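Local coordinates for metallophosphoesterase (Clostridium thermocellum, PDB 4J6O), which probably removes terminal 2',3' phosphate groups from broken RNA ends, as the manganese-binding phosphatase domain of the bacterial Pnkp-Hen1 repair system, at residues Lys28-Leu31 and Glu32-Tyr36; His113-Asp116 and Arg117-Gln121; Tyr144-Asp148 and Gly149-Val153; Leu101-Asn105 and Gly106-Gln110. One frame throughout, in Å; residues are numbered along the deposited sequence. Where two conformers were deposited one is given.

In the fold
The four contacts are local and come along the chain in the order 1, 4, 2, 3, all within the calcineurin-like phosphoesterase fold. Contact 1 closes helix 24-33, which packs on the five-stranded sheet. Contact 3 is the hairpin of strands 143-146 and 151-154 in the six-stranded sheet, centred about 23 Å from contact 1. Contact 4 ends helix 95-104, and contact 2 begins helix 115-122. Their centres are 12 Å apart, and they touch where Leu115 packs on Val109. This pair lies across the chain's centre from contact 3. Gly114 of contact 2 is about 10 Å from the manganese ion, which is bound at Asp19, His21 and Asp65.

Contact 1: residues Lys28-Leu31 and Glu32-Tyr36; sequences KMLL and EKLGY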
# COMPACT_ATOMS: atom_id res chain seq x y z
N LYS A 28 -2.03 -7.21 -12.07
CA LYS A 28 -2.44 -7.00 -13.45
C LYS A 28 -3.86 -7.48 -13.64
O LYS A 28 -4.68 -6.77 -14.25
CB LYS A 28 -1.47 -7.70 -14.37
CG LYS A 28 -1.86 -7.65 -15.86
CD LYS A 28 -0.87 -8.41 -16.70
CE LYS A 28 -1.10 -8.13 -18.20
NZ LYS A 28 -2.30 -8.87 -18.64
N MET A 29 -4.17 -8.68 -13.12
CA MET A 29 -5.53 -9.22 -13.19
C MET A 29 -6.56 -8.28 -12.55
O MET A 29 -7.62 -8.02 -13.14
CB MET A 29 -5.61 -10.63 -12.54
CG MET A 29 -4.92 -11.71 -13.33
SD MET A 29 -4.73 -13.21 -12.30
CE MET A 29 -6.41 -13.87 -12.43
N LEU A 30 -6.21 -7.72 -11.38
CA LEU A 30 -7.16 -6.90 -10.66
C LEU A 30 -7.40 -5.59 -11.41
O LEU A 30 -8.52 -5.10 -11.55
CB LEU A 30 -6.64 -6.64 -9.22
CG LEU A 30 -7.51 -5.72 -8.40
CD1 LEU A 30 -8.94 -6.26 -8.24
CD2 LEU A 30 -6.83 -5.66 -7.01
N LEU A 31 -6.32 -4.96 -11.87
CA LEU A 31 -6.48 -3.72 -12.65
C LEU A 31 -7.33 -3.97 -13.89
O LEU A 31 -8.23 -3.17 -14.22
CB LEU A 31 -5.10 -3.16 -13.01
CG LEU A 31 -4.25 -2.53 -11.86
CD1 LEU A 31 -2.82 -2.26 -12.27
CD2 LEU A 31 -4.91 -1.27 -11.31
N GLU A 32 -7.07 -5.08 -14.57
CA GLU A 32 -7.83 -5.34 -15.81
C GLU A 32 -9.29 -5.57 -15.48
O GLU A 32 -10.20 -5.10 -16.20
CB GLU A 32 -7.20 -6.49 -16.59
CG GLU A 32 -5.87 -6.06 -17.17
CD GLU A 32 -5.07 -7.14 -17.86
OE1 GLU A 32 -5.20 -8.33 -17.51
OE2 GLU A 32 -4.29 -6.77 -18.73
N LYS A 33 -9.54 -6.26 -14.38
CA LYS A 33 -10.91 -6.52 -13.96
C LYS A 33 -11.62 -5.22 -13.62
O LYS A 33 -12.83 -5.10 -13.80
CB LYS A 33 -10.88 -7.44 -12.74
CG LYS A 33 -12.22 -7.91 -12.24
CD LYS A 33 -11.95 -8.98 -11.16
CE LYS A 33 -13.20 -9.53 -10.53
NZ LYS A 33 -12.90 -10.77 -9.80
N LEU A 34 -10.86 -4.25 -13.15
CA LEU A 34 -11.43 -2.93 -12.84
C LEU A 34 -11.60 -2.03 -14.05
O LEU A 34 -11.98 -0.87 -13.91
CB LEU A 34 -10.58 -2.21 -11.79
CG LEU A 34 -10.52 -2.88 -10.41
CD1 LEU A 34 -9.24 -2.41 -9.66
CD2 LEU A 34 -11.77 -2.64 -9.56
N GLY A 35 -11.24 -2.55 -15.22
CA GLY A 35 -11.37 -1.77 -16.43
C GLY A 35 -10.16 -0.97 -16.89
O GLY A 35 -10.23 -0.27 -17.92
N TYR A 36 -9.05 -1.06 -16.15
CA TYR A 36 -7.82 -0.42 -16.60
C TYR A 36 -7.25 -1.19 -17.76
O TYR A 36 -7.45 -2.39 -17.89
CB TYR A 36 -6.76 -0.28 -15.47
CG TYR A 36 -7.26 0.61 -14.36
CD1 TYR A 36 -8.06 0.09 -13.35
CD2 TYR A 36 -6.96 1.97 -14.34
CE1 TYR A 36 -8.57 0.91 -12.37
CE2 TYR A 36 -7.44 2.79 -13.35
CZ TYR A 36 -8.24 2.24 -12.37
OH TYR A 36 -8.76 3.07 -11.40
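The edge of the Tyr36 ring meets the carbonyl oxygen of Leu31 close to the ring plane, with Tyr36 CD1 3.4 Å from Leu31 O. Leu31 CD2 lies over one face at the rim, 4.0 Å above Tyr36 CD1. This is the C-terminal end of helix 24-33, closed by a Schellman motif. Gly35 takes the positive phi, 93°, that turns the chain out of the helix. Tyr36 N reaches back to Leu31 O at 3.0 Å, and Gly35 N bonds to Glu32 O. Leu34 N makes a regular helical bond to Leu30 O and a weak one to Leu31 O. Beyond the turn, Tyr36 OH bonds to Asp15 and the ring meets His54 edge-to-face. The buried side of the helix carries Leu30 and Leu34, whose CG and CD1 are 3.9 Å apart. Both lie on strands 232-238 and 242-247, so the helix end is packed against the sheet. On the exposed side Lys28 and Glu32 form a salt bridge one turn apart. The lysine chain runs straight to CE and bends only at its last torsion (chi4 -75°), bringing NZ 2.9 Å from Glu32 OE2. NZ meets this oxygen on its syn side, 25° out of the carboxylate plane.

Contact 2: residues His113-Asp116 and Arg117-Gln121; sequences HGLD and RTLEQ
Asp116 and Arg117 are neighbours in the first turn of helix 115-122, and their side chains run the same way to form a salt bridge. Arg117 NE donates to Asp116 OD2 at 3.1 Å. The acceptor lies almost in the guanidinium plane, but the bond meets the syn side of OD2 31° out of the carboxylate plane, and the two planes are 76° apart. Asp116 CG sits between the backbone N and the carbonyl carbon (chi1 67°), which holds the carboxylate beside the start of the next residue. Glu120 OE1 is 4.5 Å from Asp116 OD2, so the arginine would probably ease some repulsion between the two acids.

The backbone oxygens are used in sequence. Gly114 O accepts two weak bonds, from Arg117 N and, at 3.5 Å, from Thr118 N. Leu115 O takes Leu119 N at 3.0 Å, nearly along the C=O axis. Asp116 O takes Glu120 N. The apolar side is made by Leu115 CG and Leu119 CD1, 3.9 Å apart. Leu115 also packs on helix 95-104. The whole is a helix N-terminus, with Gly114 at the N-cap in positive phi, tied by Thr118 OG1 to Asp68 and, a turn later, by both amide atoms of Gln121 to Gly70 and Ile73.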
# COMPACT_ATOMS: atom_id res chain seq x y z
N HIS A 113 11.18 -10.93 6.76
CA HIS A 113 9.81 -10.77 6.28
C HIS A 113 9.79 -10.51 4.80
O HIS A 113 8.95 -9.71 4.35
CB HIS A 113 9.14 -9.63 7.00
CG HIS A 113 9.02 -9.85 8.48
ND1 HIS A 113 9.62 -9.03 9.40
CD2 HIS A 113 8.40 -10.82 9.19
CE1 HIS A 113 9.35 -9.46 10.62
NE2 HIS A 113 8.62 -10.56 10.52
N GLY A 114 10.64 -11.20 4.05
CA GLY A 114 10.55 -11.06 2.59
C GLY A 114 11.50 -10.08 1.94
O GLY A 114 11.53 -9.98 0.71
N LEU A 115 12.25 -9.32 2.74
CA LEU A 115 13.16 -8.34 2.17
C LEU A 115 14.24 -9.00 1.32
O LEU A 115 14.71 -8.43 0.32
CB LEU A 115 13.78 -7.43 3.26
CG LEU A 115 14.84 -6.41 2.80
CD1 LEU A 115 14.32 -5.42 1.76
CD2 LEU A 115 15.27 -5.65 4.02
N ASP A 116 14.62 -10.21 1.69
CA ASP A 116 15.60 -10.95 0.92
C ASP A 116 15.11 -11.08 -0.53
O ASP A 116 15.90 -10.95 -1.46
CB ASP A 116 15.88 -12.33 1.51
CG ASP A 116 14.66 -13.27 1.40
OD1 ASP A 116 13.57 -12.86 1.83
OD2 ASP A 116 14.82 -14.40 0.90
N ARG A 117 13.81 -11.33 -0.71
CA ARG A 117 13.34 -11.51 -2.07
C ARG A 117 13.45 -10.20 -2.84
O ARG A 117 13.81 -10.21 -4.00
CB ARG A 117 11.86 -11.96 -2.15
CG ARG A 117 11.50 -13.15 -1.29
CD ARG A 117 12.33 -14.34 -1.67
NE ARG A 117 12.28 -15.40 -0.67
CZ ARG A 117 11.31 -16.31 -0.56
NH1 ARG A 117 10.26 -16.28 -1.39
NH2 ARG A 117 11.38 -17.24 0.38
N THR A 118 13.16 -9.07 -2.20
CA THR A 118 13.20 -7.78 -2.89
C THR A 118 14.65 -7.54 -3.35
O THR A 118 14.91 -7.11 -4.48
CB THR A 118 12.79 -6.61 -1.97
OG1 THR A 118 11.42 -6.78 -1.57
CG2 THR A 118 12.95 -5.22 -2.68
N LEU A 119 15.58 -7.84 -2.46
CA LEU A 119 16.96 -7.49 -2.74
C LEU A 119 17.52 -8.33 -3.88
O LEU A 119 18.24 -7.83 -4.75
CB LEU A 119 17.80 -7.65 -1.49
CG LEU A 119 17.46 -6.61 -0.41
CD1 LEU A 119 18.23 -6.94 0.89
CD2 LEU A 119 17.72 -5.19 -0.90
N GLU A 120 17.17 -9.60 -3.88
CA GLU A 120 17.66 -10.49 -4.92
C GLU A 120 17.00 -10.21 -6.27
O GLU A 120 17.63 -10.38 -7.31
CB GLU A 120 17.50 -11.95 -4.51
CG GLU A 120 16.11 -12.47 -4.53
CD GLU A 120 16.01 -13.84 -3.88
OE1 GLU A 120 16.93 -14.21 -3.11
OE2 GLU A 120 15.02 -14.55 -4.15
N GLN A 121 15.77 -9.73 -6.24
CA GLN A 121 15.12 -9.30 -7.46
C GLN A 121 15.63 -7.94 -7.96
O GLN A 121 15.78 -7.72 -9.16
CB GLN A 121 13.59 -9.33 -7.28
CG GLN A 121 13.09 -10.78 -7.09
CD GLN A 121 11.59 -10.83 -6.79
OE1 GLN A 121 10.86 -10.00 -7.29
NE2 GLN A 121 11.16 -11.77 -5.92

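Contact 3: residues Tyr144-Asp148 and Gly149-Val153; sequences YVLDD and GKLVV
Leu146 stands opposite two residues, Lys150 and Leu151, which makes a classic beta bulge where the hairpin turn runs into strand 151-154. Leu146 O is the focus: it accepts weak bonds from Gly149 N, Lys150 N and Leu151 N. The turn itself has positive phi at Asp147, Asp148 and Gly149, and Lys150 N closes it on Asp147 O at 2.9 Å. That donor stands 52° above the carbonyl plane, well off the direction of the oxygen's lone pairs. Past the bulge the pairing becomes regular. Leu146 N bonds to Leu151 O at 2.8 Å and 175°, and Tyr144 and Val153 form a hydrogen-bonded pair in both directions. This antiparallel hairpin belongs to the six-stranded sheet of the phosphoesterase fold. Val145 and Val152, a non-hydrogen-bonded pair, touch through their CG2 atoms on one face. On the other face Leu146 CD1 rests on Leu151 CD2 (3.8 Å) and Val153 CG2 (3.9 Å), and this group packs on Phe14 and Ile16 of strand 14-17. At the turn one water joins three charged groups. It donates to Asp147 OD1 and Asp148 OD2 and accepts from Lys150 NZ at 2.7 Å. Asp147 is gripped further by His11 through OD1 and Tyr238 through OD2.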
# COMPACT_ATOMS: atom_id res chain seq x y z
N TYR A 144 -3.27 10.45 2.60
CA TYR A 144 -3.92 11.52 1.86
C TYR A 144 -5.31 11.70 2.41
O TYR A 144 -5.98 10.74 2.75
CB TYR A 144 -4.02 11.20 0.38
CG TYR A 144 -2.74 11.28 -0.38
CD1 TYR A 144 -2.12 12.50 -0.59
CD2 TYR A 144 -2.15 10.15 -0.90
CE1 TYR A 144 -0.95 12.59 -1.32
CE2 TYR A 144 -0.99 10.22 -1.65
CZ TYR A 144 -0.39 11.47 -1.87
OH TYR A 144 0.79 11.60 -2.58
N VAL A 145 -5.70 12.96 2.58
CA VAL A 145 -7.11 13.30 2.82
C VAL A 145 -7.67 13.75 1.49
O VAL A 145 -7.23 14.75 0.90
CB VAL A 145 -7.24 14.43 3.89
CG1 VAL A 145 -8.69 14.67 4.24
CG2 VAL A 145 -6.43 14.04 5.18
N LEU A 146 -8.70 13.04 1.02
CA LEU A 146 -9.21 13.27 -0.32
C LEU A 146 -10.69 13.65 -0.30
O LEU A 146 -11.36 13.51 0.74
CB LEU A 146 -9.08 11.96 -1.10
CG LEU A 146 -7.66 11.47 -1.24
CD1 LEU A 146 -7.58 9.98 -0.86
CD2 LEU A 146 -7.32 11.53 -2.68
N ASP A 147 -11.16 14.16 -1.44
CA ASP A 147 -12.59 14.33 -1.71
C ASP A 147 -13.31 15.07 -0.59
O ASP A 147 -14.17 14.51 0.11
CB ASP A 147 -13.26 12.97 -1.94
CG ASP A 147 -14.68 13.12 -2.45
OD1 ASP A 147 -14.94 14.18 -3.10
OD2 ASP A 147 -15.51 12.23 -2.18
N ASP A 148 -12.90 16.32 -0.43
CA ASP A 148 -13.49 17.22 0.56
C ASP A 148 -13.45 16.66 1.96
O ASP A 148 -14.33 16.95 2.76
CB ASP A 148 -14.95 17.57 0.19
CG ASP A 148 -15.05 18.38 -1.07
OD1 ASP A 148 -14.16 19.22 -1.29
OD2 ASP A 148 -16.00 18.19 -1.85
N GLY A 149 -12.43 15.84 2.26
CA GLY A 149 -12.32 15.23 3.57
C GLY A 149 -13.23 14.03 3.80
O GLY A 149 -13.38 13.57 4.93
N LYS A 150 -13.81 13.47 2.75
CA LYS A 150 -14.70 12.35 2.93
C LYS A 150 -13.96 11.00 2.91
O LYS A 150 -14.52 9.96 3.30
CB LYS A 150 -15.75 12.34 1.81
CG LYS A 150 -16.75 13.44 1.98
CD LYS A 150 -17.53 13.63 0.68
CE LYS A 150 -18.46 14.86 0.75
NZ LYS A 150 -19.00 15.21 -0.65
N LEU A 151 -12.70 11.02 2.50
CA LEU A 151 -11.95 9.79 2.35
C LEU A 151 -10.55 10.02 2.84
O LEU A 151 -9.96 11.05 2.51
CB LEU A 151 -11.95 9.38 0.88
CG LEU A 151 -11.04 8.19 0.44
CD1 LEU A 151 -11.46 6.88 1.09
CD2 LEU A 151 -10.91 8.12 -1.13
N VAL A 152 -10.02 9.08 3.61
CA VAL A 152 -8.58 9.10 4.00
C VAL A 152 -8.01 7.75 3.60
O VAL A 152 -8.62 6.72 3.88
CB VAL A 152 -8.47 9.33 5.50
CG1 VAL A 152 -7.01 9.13 5.98
CG2 VAL A 152 -8.92 10.80 5.88
N VAL A 153 -6.82 7.75 3.02
CA VAL A 153 -6.11 6.49 2.75
C VAL A 153 -4.77 6.57 3.46
O VAL A 153 -4.09 7.60 3.45
CB VAL A 153 -5.92 6.17 1.24
CG1 VAL A 153 -7.29 5.82 0.57
CG2 VAL A 153 -5.16 7.27 0.47
O HOH W 1 -16.92 15.86 -2.31

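Contact 4: residues Leu101-Asn105 and Gly106-Gln110; sequences LRKLN and GRDVQ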
# COMPACT_ATOMS: atom_id res chain seq x y z
N LEU A 101 13.70 1.46 1.55
CA LEU A 101 14.40 2.74 1.28
C LEU A 101 15.58 2.95 2.23
O LEU A 101 16.68 3.34 1.77
CB LEU A 101 13.43 3.93 1.33
CG LEU A 101 14.07 5.32 1.22
CD1 LEU A 101 14.83 5.43 -0.05
CD2 LEU A 101 13.03 6.39 1.28
N ARG A 102 15.40 2.64 3.51
CA ARG A 102 16.51 2.78 4.48
C ARG A 102 17.65 1.85 4.11
O ARG A 102 18.80 2.22 4.23
CB ARG A 102 16.02 2.48 5.89
CG ARG A 102 15.13 3.58 6.38
CD ARG A 102 14.41 3.26 7.66
NE ARG A 102 13.54 4.38 7.99
CZ ARG A 102 12.45 4.28 8.74
NH1 ARG A 102 12.10 3.11 9.25
NH2 ARG A 102 11.72 5.37 8.98
N LYS A 103 17.34 0.64 3.64
CA LYS A 103 18.38 -0.33 3.29
C LYS A 103 19.12 0.15 2.03
O LYS A 103 20.35 0.18 1.99
CB LYS A 103 17.76 -1.72 3.10
CG LYS A 103 18.69 -2.79 2.52
CD LYS A 103 19.87 -3.09 3.46
CE LYS A 103 20.78 -4.13 2.84
NZ LYS A 103 21.92 -4.45 3.73
N LEU A 104 18.39 0.58 1.01
CA LEU A 104 19.05 1.09 -0.18
C LEU A 104 19.87 2.36 0.13
O LEU A 104 20.83 2.64 -0.57
CB LEU A 104 18.04 1.38 -1.31
CG LEU A 104 17.24 0.16 -1.77
CD1 LEU A 104 16.10 0.58 -2.71
CD2 LEU A 104 18.13 -0.88 -2.44
N ASN A 105 19.46 3.14 1.13
CA ASN A 105 20.20 4.35 1.54
C ASN A 105 21.46 4.03 2.33
O ASN A 105 22.25 4.93 2.60
CB ASN A 105 19.35 5.27 2.40
CG ASN A 105 18.41 6.14 1.57
OD1 ASN A 105 18.56 6.25 0.36
ND2 ASN A 105 17.48 6.82 2.24
N GLY A 106 21.64 2.77 2.70
CA GLY A 106 22.86 2.34 3.40
C GLY A 106 22.68 1.90 4.84
O GLY A 106 23.65 1.64 5.54
N ARG A 107 21.44 1.78 5.31
CA ARG A 107 21.29 1.31 6.68
C ARG A 107 21.34 -0.22 6.76
O ARG A 107 20.76 -0.93 5.90
CB ARG A 107 20.01 1.84 7.32
CG ARG A 107 19.85 1.40 8.75
CD ARG A 107 18.65 2.06 9.34
NE ARG A 107 18.75 3.51 9.25
CZ ARG A 107 17.78 4.34 9.62
NH1 ARG A 107 16.65 3.85 10.11
NH2 ARG A 107 17.95 5.66 9.52
N ASP A 108 22.01 -0.74 7.77
CA ASP A 108 22.21 -2.18 7.85
C ASP A 108 21.05 -2.83 8.57
O ASP A 108 21.20 -3.31 9.69
CB ASP A 108 23.53 -2.48 8.57
CG ASP A 108 24.07 -3.87 8.28
OD1 ASP A 108 23.35 -4.69 7.65
OD2 ASP A 108 25.23 -4.15 8.69
N VAL A 109 19.88 -2.84 7.93
CA VAL A 109 18.65 -3.32 8.56
C VAL A 109 18.56 -4.84 8.55
O VAL A 109 19.24 -5.51 7.77
CB VAL A 109 17.41 -2.78 7.84
CG1 VAL A 109 17.50 -1.28 7.65
CG2 VAL A 109 17.20 -3.51 6.49
N GLN A 110 17.71 -5.38 9.41
CA GLN A 110 17.52 -6.82 9.46
C GLN A 110 16.86 -7.33 8.19
O GLN A 110 15.84 -6.78 7.76
CB GLN A 110 16.64 -7.19 10.64
CG GLN A 110 17.28 -6.89 11.98
CD GLN A 110 16.48 -7.45 13.12
OE1 GLN A 110 15.30 -7.78 12.96
NE2 GLN A 110 17.11 -7.58 14.28
O HOH W 2 21.32 -5.13 6.38
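Arg107 N returns to Arg102 O at 2.9 Å in a fairly straight bond, and Gly106 N, at phi 114°, comes to Lys103 O at 3.0 Å from well above the carbonyl plane, the Schellman motif that ends helix 95-104.

Arg102 and Arg107 lie side by side and point the same way. Their guanidinium planes are only 15° apart, but the groups are displaced. Arg102 CG lies over one face of the Arg107 guanidinium, toward its rim, and Arg102 CD is 3.4 Å from Arg107 NH1. The Arg107 chain reaches this place by a bend at chi3 (-57°). The Arg102 end is fixed by a bond from NH1 to Tyr176. The close positive charges would disfavour the pairing somewhat, which the surface setting probably moderates.

On another side of the turn, Lys103 CB rests on Val109 CG2 at 3.9 Å. Val109 in turn packs on Leu115 of the next helix. Lys103 CD lies 3.4 Å from Arg107 O. Asp108 sits at the middle of an inverse gamma turn, with a weak bond from Val109 N to Arg107 O. Lys103 NZ and Asp108 OD1 are too far apart for a salt bridge. A water joins them instead, accepting from Lys103 NZ at 2.8 Å and donating to Asp108 OD1 and Val109 O.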